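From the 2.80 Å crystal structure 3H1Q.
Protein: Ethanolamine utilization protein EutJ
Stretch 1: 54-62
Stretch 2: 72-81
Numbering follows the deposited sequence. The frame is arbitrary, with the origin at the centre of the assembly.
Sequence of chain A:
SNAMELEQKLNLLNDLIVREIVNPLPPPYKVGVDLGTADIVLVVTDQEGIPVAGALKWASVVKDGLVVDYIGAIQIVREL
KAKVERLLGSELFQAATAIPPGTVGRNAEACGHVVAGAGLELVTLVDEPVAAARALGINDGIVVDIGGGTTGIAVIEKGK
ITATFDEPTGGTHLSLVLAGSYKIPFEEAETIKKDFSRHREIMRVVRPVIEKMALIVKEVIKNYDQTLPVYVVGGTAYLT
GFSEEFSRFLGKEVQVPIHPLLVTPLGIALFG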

ATOM      1  N   GLY A  54       2.465   4.669 -13.791  1.00 32.04           N
ATOM      2  CA  GLY A  54       1.593   4.675 -12.631  1.00 31.33           C
ATOM      3  C   GLY A  54       0.989   6.012 -12.272  1.00 31.49           C
ATOM      4  O   GLY A  54       1.537   7.063 -12.591  1.00 30.86           O
ATOM      5  N   ALA A  55      -0.157   5.975 -11.591  1.00 31.64           N
ATOM      6  CA  ALA A  55      -0.807   7.191 -11.108  1.00 31.61           C
ATOM      7  C   ALA A  55      -1.423   6.904  -9.764  1.00 32.02           C
ATOM      8  O   ALA A  55      -1.686   5.726  -9.431  1.00 32.13           O
ATOM      9  CB  ALA A  55      -1.874   7.650 -12.083  1.00 31.32           C
ATOM     10  N   LEU A  56      -1.666   7.974  -9.007  1.00 32.10           N
ATOM     11  CA  LEU A  56      -2.216   7.864  -7.668  1.00 33.09           C
ATOM     12  C   LEU A  56      -3.183   9.005  -7.328  1.00 34.80           C
ATOM     13  O   LEU A  56      -2.853  10.191  -7.489  1.00 34.94           O
ATOM     14  CB  LEU A  56      -1.068   7.851  -6.652  1.00 32.69           C
ATOM     15  CG  LEU A  56      -1.384   7.839  -5.156  1.00 30.39           C
ATOM     16  CD1 LEU A  56      -0.171   7.327  -4.494  1.00 30.46           C
ATOM     17  CD2 LEU A  56      -1.699   9.204  -4.610  1.00 26.55           C
ATOM     18  N   LYS A  57      -4.361   8.670  -6.813  1.00 36.40           N
ATOM     19  CA  LYS A  57      -5.220   9.727  -6.251  1.00 38.17           C
ATOM     20  C   LYS A  57      -5.462   9.498  -4.759  1.00 38.13           C
ATOM     21  O   LYS A  57      -5.702   8.378  -4.298  1.00 37.09           O
ATOM     22  CB  LYS A  57      -6.563   9.872  -7.032  1.00 39.11           C
ATOM     23  CG  LYS A  57      -7.375  11.197  -6.786  1.00 41.08           C
ATOM     24  CD  LYS A  57      -6.803  12.377  -7.603  1.00 45.62           C
ATOM     25  CE  LYS A  57      -7.482  13.715  -7.314  1.00 48.40           C
ATOM     26  NZ  LYS A  57      -8.842  13.812  -7.943  1.00 50.63           N
ATOM     27  N   TRP A  58      -5.385  10.576  -4.006  1.00 39.03           N
ATOM     28  CA  TRP A  58      -5.719  10.504  -2.601  1.00 40.41           C
ATOM     29  C   TRP A  58      -7.225  10.425  -2.492  1.00 40.64           C
ATOM     30  O   TRP A  58      -7.914  11.341  -2.937  1.00 40.70           O
ATOM     31  CB  TRP A  58      -5.217  11.749  -1.892  1.00 40.72           C
ATOM     32  CG  TRP A  58      -3.728  11.798  -1.854  1.00 43.48           C
ATOM     33  CD1 TRP A  58      -2.913  12.711  -2.464  1.00 44.21           C
ATOM     34  CD2 TRP A  58      -2.868  10.875  -1.180  1.00 45.66           C
ATOM     35  NE1 TRP A  58      -1.599  12.420  -2.200  1.00 45.42           N
ATOM     36  CE2 TRP A  58      -1.541  11.301  -1.410  1.00 45.96           C
ATOM     37  CE3 TRP A  58      -3.092   9.740  -0.387  1.00 47.12           C
ATOM     38  CZ2 TRP A  58      -0.438  10.631  -0.882  1.00 46.92           C
ATOM     39  CZ3 TRP A  58      -1.996   9.072   0.144  1.00 48.74           C
ATOM     40  CH2 TRP A  58      -0.680   9.519  -0.114  1.00 47.97           C
ATOM     41  N   ALA A  59      -7.724   9.335  -1.897  1.00 40.85           N
ATOM     42  CA  ALA A  59      -9.144   9.033  -1.901  1.00 40.85           C
ATOM     43  C   ALA A  59      -9.601   7.968  -0.912  1.00 41.49           C
ATOM     44  O   ALA A  59      -9.162   6.813  -0.941  1.00 41.32           O
ATOM     45  CB  ALA A  59      -9.583   8.630  -3.295  1.00 40.51           C
ATOM     46  N   SER A  60     -10.583   8.374  -0.116  1.00 42.34           N
ATOM     47  CA  SER A  60     -11.265   7.546   0.872  1.00 42.77           C
ATOM     48  C   SER A  60     -12.483   6.837   0.301  1.00 42.81           C
ATOM     49  O   SER A  60     -13.605   7.157   0.667  1.00 43.74           O
ATOM     50  CB  SER A  60     -11.745   8.479   1.973  1.00 42.78           C
ATOM     51  OG  SER A  60     -12.128   9.716   1.373  1.00 43.22           O
ATOM     52  N   VAL A  61     -12.286   5.870  -0.580  1.00 42.67           N
ATOM     53  CA  VAL A  61     -13.425   5.122  -1.115  1.00 42.11           C
ATOM     54  C   VAL A  61     -13.525   3.789  -0.442  1.00 43.20           C
ATOM     55  O   VAL A  61     -14.387   2.968  -0.764  1.00 43.31           O
ATOM     56  CB  VAL A  61     -13.321   4.882  -2.604  1.00 41.43           C
ATOM     57  CG1 VAL A  61     -13.158   6.204  -3.314  1.00 40.72           C
ATOM     58  CG2 VAL A  61     -12.218   3.915  -2.913  1.00 38.82           C
ATOM     59  N   VAL A  62     -12.603   3.552   0.478  1.00 44.07           N
ATOM     60  CA  VAL A  62     -12.825   2.490   1.443  1.00 44.69           C
ATOM     61  C   VAL A  62     -12.710   3.056   2.865  1.00 45.68           C
ATOM     62  O   VAL A  62     -11.648   3.592   3.262  1.00 45.82           O
ATOM     63  CB  VAL A  62     -11.951   1.261   1.192  1.00 44.03           C
ATOM     64  CG1 VAL A  62     -12.432   0.123   2.025  1.00 41.86           C
ATOM     65  CG2 VAL A  62     -12.041   0.876  -0.253  1.00 43.58           C
TER
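Stretch 2 72-81: GAIQIVRELK

Stretch 2 is helical throughout, its turns held by regular i to i+4 backbone hydrogen bonds from I76 N to G72 O (3.0 Å) through K81 N to V77 O (2.8 Å). It packs on the strand 54-58 and the loop that follows, running roughly antiparallel: the axes cross at 149° and approach to 8.5 Å. Reading forward along stretch 1 therefore means reading backward along the helix, with A55 opposite L80, K57 opposite I76 and V61 opposite A73.

Within the strand, side chains alternate: A55 and K57 point toward the helix, L56 and W58 away. At A55 the CA atoms of A55 and L80 are 5.8 Å apart, and A55 CB meets L80 CD2 at 3.7 Å. I76 lies against the aliphatic base of K57, CG2 to CB 3.5 Å, and its CG1 is 4.4 Å from A59 CB. Beyond the strand, V61 (chi1 m) packs against the helix at G72 and A73: CG1 lies 3.9 Å from A73 N, and CG2 lies 4.3 Å from A73 CB.

One polar contact borders this patch. The K57 chain, with chi2 p and chi4 m, passes I76, and its NZ donates to E79 OE2 at 3.0 Å, a hydrogen-bonded salt bridge. One lysine thus serves both modes, packing with its CB and CG against I76 and pairing at NZ with E79.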

ATOM      1  N   GLY A  72     -17.506   7.386  -6.936  1.00 39.44           N
ATOM      2  CA  GLY A  72     -16.225   8.081  -6.710  1.00 37.96           C
ATOM      3  C   GLY A  72     -15.038   7.203  -7.084  1.00 37.28           C
ATOM      4  O   GLY A  72     -14.134   7.677  -7.770  1.00 37.38           O
ATOM      5  N   ALA A  73     -15.059   5.926  -6.686  1.00 36.14           N
ATOM      6  CA  ALA A  73     -14.038   4.981  -7.089  1.00 36.03           C
ATOM      7  C   ALA A  73     -13.830   5.018  -8.598  1.00 37.00           C
ATOM      8  O   ALA A  73     -12.718   5.363  -9.075  1.00 37.39           O
ATOM      9  CB  ALA A  73     -14.366   3.585  -6.634  1.00 35.31           C
ATOM     10  N   ILE A  74     -14.906   4.704  -9.343  1.00 37.42           N
ATOM     11  CA  ILE A  74     -14.874   4.523 -10.796  1.00 36.75           C
ATOM     12  C   ILE A  74     -14.387   5.776 -11.489  1.00 37.34           C
ATOM     13  O   ILE A  74     -13.506   5.716 -12.369  1.00 36.69           O
ATOM     14  CB  ILE A  74     -16.233   4.073 -11.301  1.00 36.70           C
ATOM     15  CG1 ILE A  74     -16.498   2.644 -10.820  1.00 36.29           C
ATOM     16  CG2 ILE A  74     -16.326   4.153 -12.823  1.00 36.77           C
ATOM     17  CD1 ILE A  74     -17.863   2.120 -11.162  1.00 34.10           C
ATOM     18  N   GLN A  75     -14.919   6.915 -11.058  1.00 38.03           N
ATOM     19  CA  GLN A  75     -14.364   8.199 -11.479  1.00 39.80           C
ATOM     20  C   GLN A  75     -12.836   8.261 -11.354  1.00 40.11           C
ATOM     21  O   GLN A  75     -12.155   8.643 -12.331  1.00 40.49           O
ATOM     22  CB  GLN A  75     -14.961   9.338 -10.675  1.00 40.18           C
ATOM     23  CG  GLN A  75     -16.038  10.124 -11.380  1.00 43.09           C
ATOM     24  CD  GLN A  75     -17.266  10.300 -10.487  1.00 47.36           C
ATOM     25  OE1 GLN A  75     -17.855   9.313 -10.032  1.00 49.10           O
ATOM     26  NE2 GLN A  75     -17.644  11.554 -10.216  1.00 47.56           N
ATOM     27  N   ILE A  76     -12.314   7.908 -10.160  1.00 40.05           N
ATOM     28  CA  ILE A  76     -10.859   7.913  -9.876  1.00 39.46           C
ATOM     29  C   ILE A  76     -10.140   6.903 -10.771  1.00 38.87           C
ATOM     30  O   ILE A  76      -9.257   7.285 -11.548  1.00 38.94           O
ATOM     31  CB  ILE A  76     -10.497   7.662  -8.362  1.00 39.88           C
ATOM     32  CG1 ILE A  76     -11.127   8.711  -7.420  1.00 39.70           C
ATOM     33  CG2 ILE A  76      -8.967   7.590  -8.161  1.00 39.69           C
ATOM     34  CD1 ILE A  76     -10.709  10.150  -7.698  1.00 40.04           C
ATOM     35  N   VAL A  77     -10.513   5.631 -10.704  1.00 37.73           N
ATOM     36  CA  VAL A  77      -9.870   4.684 -11.606  1.00 37.43           C
ATOM     37  C   VAL A  77      -9.939   5.176 -13.049  1.00 38.83           C
ATOM     38  O   VAL A  77      -8.937   5.182 -13.765  1.00 38.87           O
ATOM     39  CB  VAL A  77     -10.481   3.325 -11.528  1.00 36.84           C
ATOM     40  CG1 VAL A  77      -9.847   2.397 -12.558  1.00 33.30           C
ATOM     41  CG2 VAL A  77     -10.323   2.808 -10.123  1.00 36.20           C
ATOM     42  N   ARG A  78     -11.119   5.622 -13.479  1.00 40.01           N
ATOM     43  CA  ARG A  78     -11.227   6.158 -14.825  1.00 40.06           C
ATOM     44  C   ARG A  78     -10.220   7.264 -15.067  1.00 40.42           C
ATOM     45  O   ARG A  78      -9.507   7.219 -16.062  1.00 40.57           O
ATOM     46  CB  ARG A  78     -12.648   6.563 -15.159  1.00 39.55           C
ATOM     47  CG  ARG A  78     -13.407   5.355 -15.603  1.00 40.28           C
ATOM     48  CD  ARG A  78     -14.847   5.639 -15.914  1.00 41.96           C
ATOM     49  NE  ARG A  78     -15.007   6.674 -16.931  1.00 42.91           N
ATOM     50  CZ  ARG A  78     -15.210   6.443 -18.220  1.00 44.07           C
ATOM     51  NH1 ARG A  78     -15.270   5.192 -18.680  1.00 44.27           N
ATOM     52  NH2 ARG A  78     -15.337   7.475 -19.052  1.00 45.91           N
ATOM     53  N   GLU A  79     -10.113   8.227 -14.155  1.00 40.94           N
ATOM     54  CA  GLU A  79      -9.236   9.372 -14.430  1.00 42.21           C
ATOM     55  C   GLU A  79      -7.740   8.968 -14.458  1.00 41.41           C
ATOM     56  O   GLU A  79      -6.944   9.516 -15.244  1.00 40.94           O
ATOM     57  CB  GLU A  79      -9.547  10.584 -13.523  1.00 42.81           C
ATOM     58  CG  GLU A  79      -8.939  10.589 -12.120  1.00 48.98           C
ATOM     59  CD  GLU A  79      -9.762  11.455 -11.103  1.00 58.68           C
ATOM     60  OE1 GLU A  79     -10.975  11.146 -10.839  1.00 60.44           O
ATOM     61  OE2 GLU A  79      -9.181  12.444 -10.556  1.00 61.21           O
ATOM     62  N   LEU A  80      -7.402   7.969 -13.634  1.00 40.32           N
ATOM     63  CA  LEU A  80      -6.068   7.401 -13.594  1.00 38.92           C
ATOM     64  C   LEU A  80      -5.766   6.690 -14.904  1.00 38.45           C
ATOM     65  O   LEU A  80      -4.779   7.037 -15.573  1.00 38.95           O
ATOM     66  CB  LEU A  80      -5.901   6.449 -12.407  1.00 38.77           C
ATOM     67  CG  LEU A  80      -6.123   7.025 -11.010  1.00 38.35           C
ATOM     68  CD1 LEU A  80      -5.893   5.955 -10.011  1.00 37.77           C
ATOM     69  CD2 LEU A  80      -5.239   8.234 -10.703  1.00 37.37           C
ATOM     70  N   LYS A  81      -6.614   5.728 -15.281  1.00 37.18           N
ATOM     71  CA  LYS A  81      -6.464   5.016 -16.546  1.00 36.17           C
ATOM     72  C   LYS A  81      -6.205   5.965 -17.693  1.00 36.08           C
ATOM     73  O   LYS A  81      -5.401   5.671 -18.577  1.00 36.69           O
ATOM     74  CB  LYS A  81      -7.699   4.214 -16.877  1.00 35.78           C
ATOM     75  CG  LYS A  81      -7.481   3.215 -17.975  1.00 34.90           C
ATOM     76  CD  LYS A  81      -8.605   2.207 -18.016  1.00 35.97           C
ATOM     77  CE  LYS A  81      -9.545   2.467 -19.179  1.00 37.02           C
ATOM     78  NZ  LYS A  81      -9.030   1.866 -20.431  1.00 37.99           N
TER